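Local coordinates for CyaB (Pseudomonas aeruginosa, PDB 3R5G), which probably converts ATP to cyclic AMP as a membrane-anchored class III adenylyl cyclase, of which this chain is the catalytic domain, at residues M84-A87 / M88-M92; E28-A31 / L32-L36. All coordinates share one frame; numbering follows the deposited sequence.

Interaction 1 (M84-A87 / M88-M92); sequences MGIA and MRKHM
M84 and M88, one turn apart on helix 74-100, press their thioethers together on its buried face. The terminal methyl CE of M88 sits 3.7 Å from SD of M84 and is almost as near to CG, so it lies against the bent M84 side chain. M84 folds at its last torsion (chi3 70°), whereas M88 runs out straight beyond CG, and the two cross at a slant. Unbranched and flexible, methionine suits this place, where both side chains also lie on F13 of strand 6-18 and each reaches helix 29-50, M84 at Y50 and M88 at M43. In the backbone, M88 N donates to M84 O over 2.8 Å, and G85, bare of side chain, continues the regular bonding by accepting from R89 N.

The looser side is that of K90, the exposed residue of the contact, which runs beside the buried I86 and points the same way. CE of the lysine, with NZ just behind it, lies 3.8 Å from CG2 of the isoleucine; the inner part of the K90 chain passes I86 O, and K90 also touches D192. I86 O is gripped twice: K90 N donates to it at 3.0 Å, and a water donates at 2.8 Å. That water in turn accepts from NE of R89, in the guanidinium plane at its edge, while NH2 of R89 is salt-bridged to D192 and NH1 bonds to G152 O. The arrangement is that of an amphipathic helix laid on the central sheet of the class III nucleotide cyclase fold.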
loop_
_atom_site.group_PDB
_atom_site.type_symbol
_atom_site.label_atom_id
_atom_site.label_comp_id
_atom_site.label_asym_id
_atom_site.label_seq_id
_atom_site.Cartn_x
_atom_site.Cartn_y
_atom_site.Cartn_z
ATOM N N MET A 84 17.702 6.495 10.255
ATOM C CA MET A 84 17.179 5.147 10.276
ATOM C C MET A 84 17.305 4.507 8.893
ATOM O O MET A 84 17.765 3.352 8.747
ATOM C CB MET A 84 15.752 5.263 10.768
ATOM C CG MET A 84 15.057 3.924 10.747
ATOM S SD MET A 84 13.271 3.947 10.845
ATOM C CE MET A 84 12.995 4.638 9.165
ATOM N N GLY A 85 16.951 5.275 7.865
ATOM C CA GLY A 85 17.081 4.698 6.513
ATOM C C GLY A 85 18.516 4.372 6.135
ATOM O O GLY A 85 18.735 3.300 5.553
ATOM N N ILE A 86 19.464 5.250 6.504
ATOM C CA ILE A 86 20.883 4.987 6.265
ATOM C C ILE A 86 21.294 3.659 6.927
ATOM O O ILE A 86 21.967 2.793 6.336
ATOM C CB ILE A 86 21.747 6.107 6.694
ATOM C CG1 ILE A 86 21.566 7.317 5.722
ATOM C CG2 ILE A 86 23.245 5.674 6.832
ATOM C CD1 ILE A 86 22.096 8.645 6.298
ATOM N N ALA A 87 20.830 3.533 8.199
ATOM C CA ALA A 87 21.131 2.354 8.919
ATOM C C ALA A 87 20.530 1.099 8.360
ATOM O O ALA A 87 21.146 0.002 8.398
ATOM C CB ALA A 87 20.673 2.580 10.404
ATOM N N MET A 88 19.285 1.133 7.859
ATOM C CA MET A 88 18.652 0.005 7.238
ATOM C C MET A 88 19.393 -0.383 5.980
ATOM O O MET A 88 19.534 -1.583 5.727
ATOM C CB MET A 88 17.189 0.332 6.919
ATOM C CG MET A 88 16.319 0.491 8.184
ATOM S SD MET A 88 14.677 1.046 7.703
ATOM C CE MET A 88 13.768 0.620 9.202
ATOM N N ARG A 89 19.802 0.605 5.190
ATOM C CA ARG A 89 20.528 0.275 3.937
ATOM C C ARG A 89 21.852 -0.408 4.297
ATOM O O ARG A 89 22.248 -1.385 3.555
ATOM C CB ARG A 89 20.717 1.582 3.177
ATOM C CG ARG A 89 21.497 1.379 1.889
ATOM C CD ARG A 89 21.396 2.542 0.919
ATOM N NE ARG A 89 22.027 3.706 1.537
ATOM C CZ ARG A 89 21.974 4.955 0.994
ATOM N NH1 ARG A 89 21.314 5.091 -0.192
ATOM N NH2 ARG A 89 22.552 5.994 1.554
ATOM N N LYS A 90 22.532 0.037 5.380
ATOM C CA LYS A 90 23.767 -0.659 5.782
ATOM C C LYS A 90 23.444 -2.049 6.251
ATOM O O LYS A 90 24.184 -2.996 5.942
ATOM C CB LYS A 90 24.504 0.083 6.881
ATOM C CG LYS A 90 25.121 1.380 6.525
ATOM C CD LYS A 90 25.714 2.060 7.708
ATOM C CE LYS A 90 26.275 3.426 7.292
ATOM N NZ LYS A 90 26.696 4.259 8.413
ATOM N N HIS A 91 22.358 -2.245 6.970
ATOM C CA HIS A 91 22.091 -3.573 7.508
ATOM C C HIS A 91 21.672 -4.524 6.409
ATOM O O HIS A 91 21.871 -5.745 6.466
ATOM C CB HIS A 91 21.010 -3.475 8.576
ATOM C CG HIS A 91 20.930 -4.699 9.405
ATOM N ND1 HIS A 91 21.955 -5.089 10.236
ATOM C CD2 HIS A 91 19.905 -5.561 9.593
ATOM C CE1 HIS A 91 21.582 -6.199 10.861
ATOM N NE2 HIS A 91 20.336 -6.495 10.502
ATOM N N MET A 92 21.135 -4.005 5.327
ATOM C CA MET A 92 20.824 -4.861 4.208
ATOM C C MET A 92 22.016 -5.545 3.642
ATOM O O MET A 92 21.840 -6.645 3.126
ATOM C CB MET A 92 20.101 -4.054 3.113
ATOM C CG MET A 92 18.649 -4.041 3.283
ATOM S SD MET A 92 17.913 -5.659 2.873
ATOM C CE MET A 92 17.516 -5.750 1.149
HETATM O O HOH W 1 23.504 3.335 4.026
#

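Interaction 2 (E28-A31 / L32-L36); sequences EAEA and LTDLL
T33 reaches back one turn to A29 and grips its carbonyl oxygen twice. OG1 donates to A29 O at 2.8 Å and the backbone N of T33 does so at 2.9 Å, the two donors arriving from opposite faces of the carbonyl plane. The hydroxyl can do this because chi1 of -63° places OG1 anti to its own carbonyl carbon, folded back along the preceding turn; threonine suits a helix here, since it can share a backbone acceptor in this way. OG1 is also hydrogen-bonded to T5 OG1 of the second subunit, so the same group serves the turn and the dimer interface.

Around this bond the first turn is set by E28 O, which accepts from L32 N at 2.9 Å, and by E28 itself at the N-cap: its OE1 takes the N-H of E30 at 3.1 Å, met from above the carboxylate plane. An acid fits this end, where the helix dipole would probably favour negative charge. On the solvent side E30 OE2 and D34 OD2 stand 4.3 Å apart, like charges that would probably repel weakly, an effect the positive end of the helix dipole may ease. The buried L32 and L35 pack on F20 of helix 20-24, and L32 also packs on I135 of the second subunit. The whole is an N-capped first turn of an amphipathic helix, set at the dimer interface of a class III cyclase domain.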
loop_
_atom_site.group_PDB
_atom_site.type_symbol
_atom_site.label_atom_id
_atom_site.label_comp_id
_atom_site.label_asym_id
_atom_site.label_seq_id
_atom_site.Cartn_x
_atom_site.Cartn_y
_atom_site.Cartn_z
ATOM N N GLU A 28 10.432 -21.748 -2.017
ATOM C CA GLU A 28 9.472 -22.505 -1.193
ATOM C C GLU A 28 8.775 -21.531 -0.239
ATOM O O GLU A 28 9.409 -20.578 0.239
ATOM C CB GLU A 28 10.218 -23.592 -0.380
ATOM C CG GLU A 28 9.530 -24.981 -0.280
ATOM C CD GLU A 28 8.656 -25.145 0.992
ATOM O OE1 GLU A 28 7.619 -24.420 1.105
ATOM O OE2 GLU A 28 9.004 -26.018 1.858
ATOM N N ALA A 29 7.484 -21.739 0.017
ATOM C CA ALA A 29 6.718 -20.848 0.889
ATOM C C ALA A 29 7.344 -20.716 2.289
ATOM O O ALA A 29 7.280 -19.642 2.897
ATOM C CB ALA A 29 5.250 -21.282 0.976
ATOM N N GLU A 30 7.936 -21.800 2.799
ATOM C CA GLU A 30 8.483 -21.745 4.157
ATOM C C GLU A 30 9.799 -20.895 4.221
ATOM O O GLU A 30 9.964 -20.082 5.138
ATOM C CB GLU A 30 8.653 -23.147 4.762
ATOM C CG GLU A 30 9.059 -23.122 6.240
ATOM C CD GLU A 30 9.980 -24.296 6.661
ATOM O OE1 GLU A 30 10.520 -25.021 5.778
ATOM O OE2 GLU A 30 10.176 -24.465 7.893
ATOM N N ALA A 31 10.699 -21.096 3.251
ATOM C CA ALA A 31 11.923 -20.296 3.125
ATOM C C ALA A 31 11.538 -18.811 2.861
ATOM O O ALA A 31 12.120 -17.913 3.461
ATOM C CB ALA A 31 12.768 -20.798 2.055
ATOM N N LEU A 32 10.550 -18.579 1.993
ATOM C CA LEU A 32 10.041 -17.185 1.767
ATOM C C LEU A 32 9.518 -16.524 3.045
ATOM O O LEU A 32 9.885 -15.360 3.331
ATOM C CB LEU A 32 9.002 -17.199 0.636
ATOM C CG LEU A 32 8.308 -15.874 0.272
ATOM C CD1 LEU A 32 9.329 -14.868 -0.260
ATOM C CD2 LEU A 32 7.196 -16.101 -0.788
ATOM N N THR A 33 8.665 -17.222 3.810
ATOM C CA THR A 33 8.186 -16.782 5.058
ATOM C C THR A 33 9.328 -16.449 6.009
ATOM O O THR A 33 9.320 -15.382 6.639
ATOM C CB THR A 33 7.232 -17.853 5.696
ATOM O OG1 THR A 33 6.118 -17.991 4.828
ATOM C CG2 THR A 33 6.750 -17.433 7.035
ATOM N N ASP A 34 10.304 -17.356 6.157
ATOM C CA ASP A 34 11.380 -17.061 7.073
ATOM C C ASP A 34 12.231 -15.832 6.603
ATOM O O ASP A 34 12.614 -15.039 7.469
ATOM C CB ASP A 34 12.295 -18.307 7.188
ATOM C CG ASP A 34 11.679 -19.416 7.976
ATOM O OD1 ASP A 34 10.832 -19.153 8.869
ATOM O OD2 ASP A 34 12.124 -20.579 7.744
ATOM N N LEU A 35 12.520 -15.730 5.329
ATOM C CA LEU A 35 13.299 -14.600 4.787
ATOM C C LEU A 35 12.525 -13.284 4.951
ATOM O O LEU A 35 13.100 -12.347 5.471
ATOM C CB LEU A 35 13.640 -14.857 3.363
ATOM C CG LEU A 35 14.430 -13.662 2.748
ATOM C CD1 LEU A 35 15.346 -14.284 1.873
ATOM C CD2 LEU A 35 13.568 -12.644 1.965
ATOM N N LEU A 36 11.250 -13.255 4.542
ATOM C CA LEU A 36 10.484 -11.992 4.781
ATOM C C LEU A 36 10.394 -11.669 6.284
ATOM O O LEU A 36 10.489 -10.472 6.715
ATOM C CB LEU A 36 9.076 -12.081 4.174
ATOM C CG LEU A 36 8.101 -10.916 4.388
ATOM C CD1 LEU A 36 8.772 -9.609 3.814
ATOM C CD2 LEU A 36 6.788 -11.197 3.612
#

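How the interactions relate
From the N terminus, the chain leaves strand 6-18, passes helix 20-24 and reaches interaction 2 at the start of helix 29-50; interaction 1 comes later, midway along helix 74-100. Each joins neighbouring turns of a single helix, so neither closes a long loop, and the two follow in series without nesting or crossing. Their centres lie 22 Å apart and their nearest atoms about 8 Å, without touching. Helix 29-50 nevertheless connects them: its beginning carries interaction 2 to the second subunit, while further along E42, M43, I46 and Y50 meet residues of interaction 1, whose helix also rests on strands 6-18 and 109-116.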